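Local coordinates for MsStt7d protein (Micromonas, PDB 4IX4), which probably transfers phosphate from ATP to protein substrates, this chain being the part of the longer protein that carries its kinase domain, at residues Q45-K50 with W108-N113; T80-M85 with K185-G190. All coordinates share one frame; numbering follows the deposited sequence.

Overall arrangement
Contacts 1 and 2 lie around the same ADP, with centres about 10 Å apart. Along the chain their segments alternate: 45-50, 80-85, 108-113, then 185-190. Contact 1 lies almost entirely in the five-stranded antiparallel sheet of the N-terminal kinase lobe, pairing strand 45-52 with strand 106-112, Asn113 being just past its end. Contact 2 is deeper, nearer the centre of the chain, where the loop leading into strand 84-90 meets the end of strand 183-186. Strands 84-90 and 106-112 are sheet neighbours, with probable hydrogen bonds Met110 O to Met85 N and Ala112 N to Arg83 O joining the contacts. Adenine is held between them: Val48 covers one face and Ile187 the other.

Contact 1. Residues Q45-K50 with W108-N113; sequences QDVVLK and WLMWAN. With ADP (adenosine-5'-diphosphate), chain F.
Val48 to Lys50 pair antiparallel with Leu109 to Trp111 in the N-lobe sheet of the kinase fold, where strand 106-112 runs into the hinge that reads adenine. Val48 and Trp111 bond both ways; Trp111 N reaches Val48 O at 2.9 Å. Lys50 and Leu109 repeat the pattern, and Asn113 N extends it to Asp46 O. ADP N6 donates to Ala112 O at 2.9 Å, while Val48 CG2 sits 3.8 Å from ADP C6. A water bridges Val47 O and Asn113 ND2, while Asn113 OD1 accepts from Gly115 N. Trp111, at the gatekeeper position, presents the edge of its indole to Lys50, with CZ3 3.5 Å from Lys50 CB. With CG anti to the backbone N (chi1 -180°) and the chain extended, Lys50 runs past that edge to a salt bridge with Glu66. Across the sheet from Val48 and Trp111, Leu49 CD2 lies beside Met110 CG at 3.8 Å. The Trp108 ring meets Leu49 obliquely, CE3 3.8 Å from Leu49 CB, and its NE1 donates to Thr104 O. With an alanine here, loss of the ring would probably open a gap beside Leu49 CB and leave Thr104 O without its indole N-H. Helix 59-76 packs against Leu109, Lys50 and Trp111, and strands 34-41 and 84-90 flank the pair in the sheet.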
ATOM      1  N   GLN B  45      -0.600 -24.264  16.716  1.00 25.42           N
ATOM      2  CA  GLN B  45       0.376 -23.173  16.765  1.00 25.02           C
ATOM      3  C   GLN B  45      -0.189 -21.927  16.103  1.00 22.75           C
ATOM      4  O   GLN B  45      -0.525 -21.945  14.916  1.00 22.70           O
ATOM      5  CB  GLN B  45       1.688 -23.565  16.083  1.00 25.38           C
ATOM      6  CG  GLN B  45       2.413 -24.725  16.735  1.00 26.38           C
ATOM      7  CD  GLN B  45       3.713 -25.063  16.032  1.00 27.09           C
ATOM      8  OE1 GLN B  45       4.517 -24.182  15.731  1.00 27.97           O
ATOM      9  NE2 GLN B  45       3.921 -26.345  15.757  1.00 26.95           N
ATOM     10  N   ASP B  46      -0.304 -20.849  16.869  1.00 20.56           N
ATOM     11  CA  ASP B  46      -0.807 -19.599  16.326  1.00 20.18           C
ATOM     12  C   ASP B  46       0.288 -18.906  15.525  1.00 19.15           C
ATOM     13  O   ASP B  46       1.370 -18.619  16.041  1.00 17.94           O
ATOM     14  CB  ASP B  46      -1.315 -18.690  17.444  1.00 22.05           C
ATOM     15  CG  ASP B  46      -2.571 -19.231  18.107  1.00 22.84           C
ATOM     16  OD1 ASP B  46      -3.433 -19.797  17.401  1.00 26.51           O
ATOM     17  OD2 ASP B  46      -2.698 -19.087  19.336  1.00 27.97           O
ATOM     18  N   VAL B  47       0.002 -18.647  14.255  1.00 15.71           N
ATOM     19  CA  VAL B  47       0.983 -18.049  13.367  1.00 14.66           C
ATOM     20  C   VAL B  47       0.397 -16.846  12.659  1.00 14.45           C
ATOM     21  O   VAL B  47      -0.814 -16.617  12.689  1.00 15.12           O
ATOM     22  CB  VAL B  47       1.508 -19.057  12.309  1.00 15.00           C
ATOM     23  CG1 VAL B  47       2.183 -20.246  12.987  1.00 17.50           C
ATOM     24  CG2 VAL B  47       0.383 -19.538  11.381  1.00 17.03           C
ATOM     25  N   VAL B  48       1.276 -16.076  12.027  1.00 14.37           N
ATOM     26  CA  VAL B  48       0.865 -14.989  11.158  1.00 13.59           C
ATOM     27  C   VAL B  48       1.514 -15.257   9.801  1.00 12.86           C
ATOM     28  O   VAL B  48       2.645 -15.760   9.724  1.00 14.43           O
ATOM     29  CB  VAL B  48       1.261 -13.620  11.762  1.00 16.47           C
ATOM     30  CG1 VAL B  48       1.084 -12.513  10.768  1.00 20.61           C
ATOM     31  CG2 VAL B  48       0.418 -13.358  13.002  1.00 17.38           C
ATOM     32  N   LEU B  49       0.774 -14.938   8.743  1.00 13.00           N
ATOM     33  CA  LEU B  49       1.117 -15.305   7.376  1.00 12.36           C
ATOM     34  C   LEU B  49       1.059 -14.065   6.509  1.00 11.94           C
ATOM     35  O   LEU B  49       0.143 -13.255   6.653  1.00 14.33           O
ATOM     36  CB  LEU B  49       0.097 -16.318   6.862  1.00 13.71           C
ATOM     37  CG  LEU B  49       0.131 -17.677   7.567  1.00 14.20           C
ATOM     38  CD1 LEU B  49      -1.242 -18.363   7.574  1.00 18.48           C
ATOM     39  CD2 LEU B  49       1.182 -18.560   6.912  1.00 16.09           C
ATOM     40  N   LYS B  50       2.024 -13.901   5.612  1.00 12.23           N
ATOM     41  CA  LYS B  50       2.016 -12.738   4.719  1.00 10.90           C
ATOM     42  C   LYS B  50       2.250 -13.157   3.277  1.00 10.36           C
ATOM     43  O   LYS B  50       3.150 -13.943   2.997  1.00 11.88           O
ATOM     44  CB  LYS B  50       3.096 -11.725   5.118  1.00 11.07           C
ATOM     45  CG  LYS B  50       3.146 -10.480   4.227  1.00 13.11           C
ATOM     46  CD  LYS B  50       4.209  -9.498   4.687  1.00 12.99           C
ATOM     47  CE  LYS B  50       4.146  -8.211   3.887  1.00 17.45           C
ATOM     48  NZ  LYS B  50       5.050  -7.173   4.465  1.00 19.73           N
ATOM     49  N   TRP B 108       4.421 -17.251   0.388  1.00 13.25           N
ATOM     50  CA  TRP B 108       3.968 -16.846   1.718  1.00 11.91           C
ATOM     51  C   TRP B 108       5.134 -16.842   2.704  1.00 12.26           C
ATOM     52  O   TRP B 108       6.023 -17.698   2.619  1.00 13.47           O
ATOM     53  CB  TRP B 108       2.905 -17.823   2.228  1.00 14.12           C
ATOM     54  CG  TRP B 108       1.583 -17.720   1.533  1.00 13.59           C
ATOM     55  CD1 TRP B 108       1.209 -18.344   0.372  1.00 13.26           C
ATOM     56  CD2 TRP B 108       0.452 -16.959   1.964  1.00 13.39           C
ATOM     57  NE1 TRP B 108      -0.087 -18.008   0.053  1.00 14.46           N
ATOM     58  CE2 TRP B 108      -0.574 -17.160   1.016  1.00 15.15           C
ATOM     59  CE3 TRP B 108       0.207 -16.129   3.063  1.00 14.44           C
ATOM     60  CZ2 TRP B 108      -1.826 -16.552   1.130  1.00 14.86           C
ATOM     61  CZ3 TRP B 108      -1.032 -15.522   3.173  1.00 15.96           C
ATOM     62  CH2 TRP B 108      -2.037 -15.737   2.211  1.00 16.30           C
ATOM     63  N   LEU B 109       5.122 -15.900   3.646  1.00 12.43           N
ATOM     64  CA  LEU B 109       6.037 -15.947   4.788  1.00 12.41           C
ATOM     65  C   LEU B 109       5.252 -16.233   6.062  1.00 11.72           C
ATOM     66  O   LEU B 109       4.076 -15.892   6.163  1.00 12.13           O
ATOM     67  CB  LEU B 109       6.784 -14.624   4.941  1.00 13.04           C
ATOM     68  CG  LEU B 109       7.539 -14.142   3.700  1.00 12.61           C
ATOM     69  CD1 LEU B 109       8.318 -12.867   4.006  1.00 14.64           C
ATOM     70  CD2 LEU B 109       8.472 -15.247   3.179  1.00 14.97           C
ATOM     71  N   MET B 110       5.902 -16.858   7.039  1.00 13.21           N
ATOM     72  CA  MET B 110       5.222 -17.243   8.270  1.00 12.55           C
ATOM     73  C   MET B 110       6.062 -16.916   9.494  1.00 13.14           C
ATOM     74  O   MET B 110       7.278 -17.105   9.495  1.00 13.77           O
ATOM     75  CB  MET B 110       4.897 -18.741   8.253  1.00 15.04           C
ATOM     76  CG  MET B 110       3.959 -19.198   9.360  1.00 15.39           C
ATOM     77  SD  MET B 110       3.403 -20.908   9.167  1.00 17.58           S
ATOM     78  CE  MET B 110       4.891 -21.796   9.591  1.00 17.73           C
ATOM     79  N   TRP B 111       5.394 -16.410  10.525  1.00 12.31           N
ATOM     80  CA  TRP B 111       6.028 -16.100  11.797  1.00 12.89           C
ATOM     81  C   TRP B 111       5.148 -16.630  12.915  1.00 13.17           C
ATOM     82  O   TRP B 111       3.947 -16.848  12.731  1.00 14.11           O
ATOM     83  CB  TRP B 111       6.131 -14.589  12.008  1.00 12.99           C
ATOM     84  CG  TRP B 111       6.930 -13.824  11.012  1.00 12.26           C
ATOM     85  CD1 TRP B 111       8.236 -13.441  11.128  1.00 11.70           C
ATOM     86  CD2 TRP B 111       6.469 -13.302   9.761  1.00 12.28           C
ATOM     87  NE1 TRP B 111       8.617 -12.714  10.025  1.00 11.07           N
ATOM     88  CE2 TRP B 111       7.549 -12.614   9.171  1.00 11.67           C
ATOM     89  CE3 TRP B 111       5.241 -13.342   9.087  1.00 12.53           C
ATOM     90  CZ2 TRP B 111       7.446 -11.976   7.935  1.00 10.74           C
ATOM     91  CZ3 TRP B 111       5.136 -12.700   7.854  1.00 13.51           C
ATOM     92  CH2 TRP B 111       6.234 -12.033   7.291  1.00 13.08           C
ATOM     93  N   ALA B 112       5.741 -16.783  14.092  1.00 14.40           N
ATOM     94  CA  ALA B 112       4.963 -17.037  15.293  1.00 14.03           C
ATOM     95  C   ALA B 112       4.085 -15.824  15.590  1.00 14.70           C
ATOM     96  O   ALA B 112       4.514 -14.678  15.430  1.00 15.25           O
ATOM     97  CB  ALA B 112       5.885 -17.296  16.468  1.00 15.65           C
ATOM     98  N   ASN B 113       2.858 -16.067  16.035  1.00 14.79           N
ATOM     99  CA  ASN B 113       2.041 -14.979  16.558  1.00 15.40           C
ATOM    100  C   ASN B 113       2.594 -14.590  17.931  1.00 15.57           C
ATOM    101  O   ASN B 113       2.494 -15.361  18.891  1.00 18.26           O
ATOM    102  CB  ASN B 113       0.574 -15.401  16.659  1.00 16.83           C
ATOM    103  CG  ASN B 113      -0.327 -14.269  17.108  1.00 18.51           C
ATOM    104  OD1 ASN B 113       0.068 -13.438  17.917  1.00 18.65           O
ATOM    105  ND2 ASN B 113      -1.547 -14.232  16.583  1.00 21.00           N
TER
HETATM  106  PB  ADP F 601      -0.667  -1.692   8.662  1.00 35.45           P
HETATM  107  O1B ADP F 601       0.741  -1.165   8.739  1.00 36.96           O
HETATM  108  O2B ADP F 601      -1.311  -1.936  10.008  1.00 36.26           O
HETATM  109  O3B ADP F 601      -1.540  -0.961   7.664  1.00 38.11           O
HETATM  110  PA  ADP F 601       0.349  -4.330   8.596  1.00 35.96           P
HETATM  111  O1A ADP F 601       1.512  -3.754   9.372  1.00 39.14           O
HETATM  112  O2A ADP F 601       0.574  -5.380   7.527  1.00 37.34           O
HETATM  113  O3A ADP F 601      -0.535  -3.144   7.974  1.00 36.75           O
HETATM  114  O5' ADP F 601      -0.618  -4.976   9.705  1.00 34.55           O
HETATM  115  C5' ADP F 601      -0.350  -6.315  10.068  1.00 30.62           C
HETATM  116  C4' ADP F 601      -0.932  -6.609  11.437  1.00 26.56           C
HETATM  117  O4' ADP F 601      -0.493  -7.928  11.740  1.00 20.35           O
HETATM  118  C3' ADP F 601      -0.426  -5.670  12.521  1.00 30.66           C
HETATM  119  O3' ADP F 601      -1.517  -5.148  13.286  1.00 37.11           O
HETATM  120  C2' ADP F 601       0.379  -6.559  13.430  1.00 24.70           C
HETATM  121  O2' ADP F 601       0.140  -6.259  14.807  1.00 31.29           O
HETATM  122  C1' ADP F 601      -0.033  -7.984  13.081  1.00 18.57           C
HETATM  123  N9  ADP F 601       1.161  -8.844  13.138  1.00 15.39           N
HETATM  124  C8  ADP F 601       2.170  -8.850  12.247  1.00 15.92           C
HETATM  125  N7  ADP F 601       3.123  -9.744  12.615  1.00 15.32           N
HETATM  126  C5  ADP F 601       2.709 -10.320  13.758  1.00 12.94           C
HETATM  127  C6  ADP F 601       3.226 -11.355  14.667  1.00 14.18           C
HETATM  128  N6  ADP F 601       4.410 -11.957  14.400  1.00 14.86           N
HETATM  129  N1  ADP F 601       2.485 -11.661  15.753  1.00 14.89           N
HETATM  130  C2  ADP F 601       1.307 -11.071  16.015  1.00 15.44           C
HETATM  131  N3  ADP F 601       0.768 -10.122  15.223  1.00 15.60           N
HETATM  132  C4  ADP F 601       1.417  -9.722  14.105  1.00 13.70           C
HETATM  133  O   HOH W   1      -2.549 -16.186  14.857  1.00 20.73           O

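Contact 2. Residues T80-M85 with K185-G190; sequences TCARFM and KLIDLG. With MG (magnesium ion), chain G; ADP (adenosine-5'-diphosphate), chain F.
Ala82 CB and Ile187 CG2 meet at 3.8 Å beside the adenine, Ile187 lying over one of its faces, the opposite face being on the side of the N-lobe sheet. Ile187 CD1 comes 3.7 Å from ADP C8, and Ala82 CB is 3.4 Å from ADP N6, displaced from the ring plane toward the Ile187 face. The other flat group, the Asp188 carboxylate, divides its oxygens: OD2 binds magnesium at 2.5 Å, and OD1 accepts a weak bond from Gly190 N. Two ADP oxygens, O1A and O1B, and three waters complete the six ligands of the metal. Backbone bonds fix the crossing. Leu186 N donates to Thr80 O at 2.9 Å, and Ala82 N reaches Leu186 O nearly head-on to the carbonyl, bracketing Cys81 in a single bridge. Cys81 SG, anti to its carbonyl carbon (chi1 -60°), packs 3.9 Å from Leu186 CB and also approaches Leu189 CD1. Lys185 stretches alongside the Cys81 carbonyl; a water joins its NZ to Cys81 O, and salt bridges to Glu114 and Asp180 hold the buried amine. Leu189 also touches Asn70 and His166, a placing consistent with the regulatory spine of kinases. Asp188, Leu189 and Gly190 form the counterpart of the DFG motif, here approached by the loop between helix 59-76 and strand 84-90.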
ATOM      1  N   THR B  80      15.157 -10.173  18.663  1.00 15.32           N
ATOM      2  CA  THR B  80      14.872  -8.767  18.382  1.00 14.89           C
ATOM      3  C   THR B  80      13.519  -8.615  17.714  1.00 14.83           C
ATOM      4  O   THR B  80      12.819  -7.632  17.959  1.00 13.94           O
ATOM      5  CB  THR B  80      15.933  -8.098  17.477  1.00 16.11           C
ATOM      6  OG1 THR B  80      16.022  -8.790  16.217  1.00 15.89           O
ATOM      7  CG2 THR B  80      17.293  -8.083  18.160  1.00 17.63           C
ATOM      8  N   CYS B  81      13.159  -9.589  16.876  1.00 13.71           N
ATOM      9  CA  CYS B  81      11.960  -9.490  16.045  1.00 13.65           C
ATOM     10  C   CYS B  81      11.081 -10.733  16.195  1.00 14.07           C
ATOM     11  O   CYS B  81      11.517 -11.747  16.753  1.00 15.38           O
ATOM     12  CB  CYS B  81      12.360  -9.338  14.576  1.00 13.18           C
ATOM     13  SG  CYS B  81      13.351  -7.894  14.175  1.00 13.99           S
ATOM     14  N   ALA B  82       9.849 -10.665  15.688  1.00 13.90           N
ATOM     15  CA  ALA B  82       8.975 -11.838  15.687  1.00 13.00           C
ATOM     16  C   ALA B  82       9.701 -13.060  15.126  1.00 12.68           C
ATOM     17  O   ALA B  82      10.401 -12.970  14.120  1.00 14.39           O
ATOM     18  CB  ALA B  82       7.712 -11.572  14.883  1.00 13.30           C
ATOM     19  N   ARG B  83       9.515 -14.204  15.773  1.00 13.69           N
ATOM     20  CA  ARG B  83      10.171 -15.435  15.355  1.00 15.29           C
ATOM     21  C   ARG B  83       9.761 -15.825  13.945  1.00 15.16           C
ATOM     22  O   ARG B  83       8.581 -15.991  13.664  1.00 15.68           O
ATOM     23  CB  ARG B  83       9.833 -16.564  16.318  1.00 16.98           C
ATOM     24  CG  ARG B  83      10.420 -17.899  15.904  1.00 21.90           C
ATOM     25  CD  ARG B  83      10.480 -18.877  17.067  1.00 25.34           C
ATOM     26  NE  ARG B  83       9.175 -19.150  17.671  1.00 30.72           N
ATOM     27  CZ  ARG B  83       8.372 -20.152  17.320  1.00 32.86           C
ATOM     28  NH1 ARG B  83       8.719 -20.980  16.342  1.00 32.57           N
ATOM     29  NH2 ARG B  83       7.211 -20.318  17.941  1.00 32.92           N
ATOM     30  N   PHE B  84      10.755 -15.980  13.076  1.00 14.65           N
ATOM     31  CA  PHE B  84      10.532 -16.283  11.665  1.00 14.28           C
ATOM     32  C   PHE B  84      10.523 -17.791  11.433  1.00 14.81           C
ATOM     33  O   PHE B  84      11.482 -18.492  11.776  1.00 18.73           O
ATOM     34  CB  PHE B  84      11.614 -15.604  10.817  1.00 15.58           C
ATOM     35  CG  PHE B  84      11.506 -15.871   9.342  1.00 15.77           C
ATOM     36  CD1 PHE B  84      10.349 -15.559   8.646  1.00 15.28           C
ATOM     37  CD2 PHE B  84      12.573 -16.410   8.642  1.00 17.38           C
ATOM     38  CE1 PHE B  84      10.258 -15.798   7.282  1.00 15.70           C
ATOM     39  CE2 PHE B  84      12.482 -16.647   7.272  1.00 17.36           C
ATOM     40  CZ  PHE B  84      11.325 -16.337   6.597  1.00 16.86           C
ATOM     41  N   MET B  85       9.432 -18.285  10.849  1.00 15.43           N
ATOM     42  CA  MET B  85       9.232 -19.720  10.679  1.00 17.06           C
ATOM     43  C   MET B  85       9.460 -20.203   9.253  1.00 17.37           C
ATOM     44  O   MET B  85       9.357 -21.395   8.984  1.00 21.71           O
ATOM     45  CB  MET B  85       7.848 -20.136  11.192  1.00 16.84           C
ATOM     46  CG  MET B  85       7.646 -19.815  12.678  1.00 17.87           C
ATOM     47  SD  MET B  85       5.990 -20.177  13.300  1.00 20.26           S
ATOM     48  CE  MET B  85       6.058 -21.967  13.305  1.00 19.10           C
ATOM     49  N   LYS B 185       9.089  -7.053  20.998  1.00 12.95           N
ATOM     50  CA  LYS B 185       9.710  -7.541  19.772  1.00 11.70           C
ATOM     51  C   LYS B 185       9.257  -6.677  18.605  1.00 11.32           C
ATOM     52  O   LYS B 185       8.099  -6.256  18.540  1.00 11.96           O
ATOM     53  CB  LYS B 185       9.332  -8.992  19.502  1.00 13.35           C
ATOM     54  CG  LYS B 185       9.880  -9.979  20.537  1.00 15.80           C
ATOM     55  CD  LYS B 185       9.554 -11.412  20.162  1.00 16.69           C
ATOM     56  CE  LYS B 185       9.958 -12.369  21.274  1.00 18.13           C
ATOM     57  NZ  LYS B 185       9.692 -13.791  20.894  1.00 19.42           N
ATOM     58  N   LEU B 186      10.172  -6.422  17.683  1.00 11.99           N
ATOM     59  CA  LEU B 186       9.842  -5.708  16.460  1.00 14.06           C
ATOM     60  C   LEU B 186       9.140  -6.629  15.477  1.00 12.84           C
ATOM     61  O   LEU B 186       9.442  -7.824  15.407  1.00 12.96           O
ATOM     62  CB  LEU B 186      11.113  -5.162  15.813  1.00 11.90           C
ATOM     63  CG  LEU B 186      11.649  -3.898  16.492  1.00 12.84           C
ATOM     64  CD1 LEU B 186      13.155  -3.727  16.260  1.00 14.75           C
ATOM     65  CD2 LEU B 186      10.875  -2.655  16.033  1.00 13.44           C
ATOM     66  N   ILE B 187       8.215  -6.067  14.705  1.00 12.30           N
ATOM     67  CA  ILE B 187       7.668  -6.787  13.563  1.00 13.12           C
ATOM     68  C   ILE B 187       7.861  -5.955  12.304  1.00 12.77           C
ATOM     69  O   ILE B 187       8.250  -4.781  12.367  1.00 13.69           O
ATOM     70  CB  ILE B 187       6.164  -7.113  13.730  1.00 13.14           C
ATOM     71  CG1 ILE B 187       5.376  -5.844  14.064  1.00 14.88           C
ATOM     72  CG2 ILE B 187       5.956  -8.169  14.808  1.00 15.02           C
ATOM     73  CD1 ILE B 187       3.866  -6.037  14.020  1.00 17.34           C
ATOM     74  N   ASP B 188       7.551  -6.561  11.163  1.00 14.00           N
ATOM     75  CA  ASP B 188       7.525  -5.852   9.891  1.00 16.04           C
ATOM     76  C   ASP B 188       8.900  -5.390   9.423  1.00 15.40           C
ATOM     77  O   ASP B 188       9.265  -4.226   9.594  1.00 17.05           O
ATOM     78  CB  ASP B 188       6.571  -4.656   9.967  1.00 18.25           C
ATOM     79  CG  ASP B 188       6.012  -4.270   8.612  1.00 28.04           C
ATOM     80  OD1 ASP B 188       6.571  -4.716   7.587  1.00 28.34           O
ATOM     81  OD2 ASP B 188       5.016  -3.519   8.570  1.00 33.71           O
ATOM     82  N   LEU B 189       9.653  -6.303   8.823  1.00 13.64           N
ATOM     83  CA  LEU B 189      10.921  -5.951   8.195  1.00 14.89           C
ATOM     84  C   LEU B 189      10.762  -5.634   6.695  1.00 13.50           C
ATOM     85  O   LEU B 189      11.736  -5.630   5.944  1.00 16.70           O
ATOM     86  CB  LEU B 189      11.937  -7.079   8.417  1.00 14.56           C
ATOM     87  CG  LEU B 189      12.376  -7.275   9.877  1.00 15.97           C
ATOM     88  CD1 LEU B 189      12.979  -8.655  10.092  1.00 19.47           C
ATOM     89  CD2 LEU B 189      13.355  -6.177  10.280  1.00 18.17           C
ATOM     90  N   GLY B 190       9.539  -5.341   6.265  1.00 14.09           N
ATOM     91  CA  GLY B 190       9.277  -5.109   4.849  1.00 14.13           C
ATOM     92  C   GLY B 190       9.949  -3.870   4.273  1.00 15.48           C
ATOM     93  O   GLY B 190      10.123  -3.758   3.064  1.00 17.93           O
TER
HETATM   94 MG    MG G 602       2.954  -2.189   8.632  1.00 50.09          MG
HETATM   95  PB  ADP F 601      -0.667  -1.692   8.662  1.00 35.45           P
HETATM   96  O1B ADP F 601       0.741  -1.165   8.739  1.00 36.96           O
HETATM   97  O2B ADP F 601      -1.311  -1.936  10.008  1.00 36.26           O
HETATM   98  O3B ADP F 601      -1.540  -0.961   7.664  1.00 38.11           O
HETATM   99  PA  ADP F 601       0.349  -4.330   8.596  1.00 35.96           P
HETATM  100  O1A ADP F 601       1.512  -3.754   9.372  1.00 39.14           O
HETATM  101  O2A ADP F 601       0.574  -5.380   7.527  1.00 37.34           O
HETATM  102  O3A ADP F 601      -0.535  -3.144   7.974  1.00 36.75           O
HETATM  103  O5' ADP F 601      -0.618  -4.976   9.705  1.00 34.55           O
HETATM  104  C5' ADP F 601      -0.350  -6.315  10.068  1.00 30.62           C
HETATM  105  C4' ADP F 601      -0.932  -6.609  11.437  1.00 26.56           C
HETATM  106  O4' ADP F 601      -0.493  -7.928  11.740  1.00 20.35           O
HETATM  107  C3' ADP F 601      -0.426  -5.670  12.521  1.00 30.66           C
HETATM  108  O3' ADP F 601      -1.517  -5.148  13.286  1.00 37.11           O
HETATM  109  C2' ADP F 601       0.379  -6.559  13.430  1.00 24.70           C
HETATM  110  O2' ADP F 601       0.140  -6.259  14.807  1.00 31.29           O
HETATM  111  C1' ADP F 601      -0.033  -7.984  13.081  1.00 18.57           C
HETATM  112  N9  ADP F 601       1.161  -8.844  13.138  1.00 15.39           N
HETATM  113  C8  ADP F 601       2.170  -8.850  12.247  1.00 15.92           C
HETATM  114  N7  ADP F 601       3.123  -9.744  12.615  1.00 15.32           N
HETATM  115  C5  ADP F 601       2.709 -10.320  13.758  1.00 12.94           C
HETATM  116  C6  ADP F 601       3.226 -11.355  14.667  1.00 14.18           C
HETATM  117  N6  ADP F 601       4.410 -11.957  14.400  1.00 14.86           N
HETATM  118  N1  ADP F 601       2.485 -11.661  15.753  1.00 14.89           N
HETATM  119  C2  ADP F 601       1.307 -11.071  16.015  1.00 15.44           C
HETATM  120  N3  ADP F 601       0.768 -10.122  15.223  1.00 15.60           N
HETATM  121  C4  ADP F 601       1.417  -9.722  14.105  1.00 13.70           C
HETATM  122  O   HOH W   2      11.688 -13.891  18.460  1.00 31.85           O
HETATM  123  O   HOH W   3       2.542  -1.631  11.118  1.00 43.44           O
HETATM  124  O   HOH W   4       3.950  -0.016   8.271  1.00 46.62           O
HETATM  125  O   HOH W   5       3.325  -3.087   6.442  1.00 45.10           O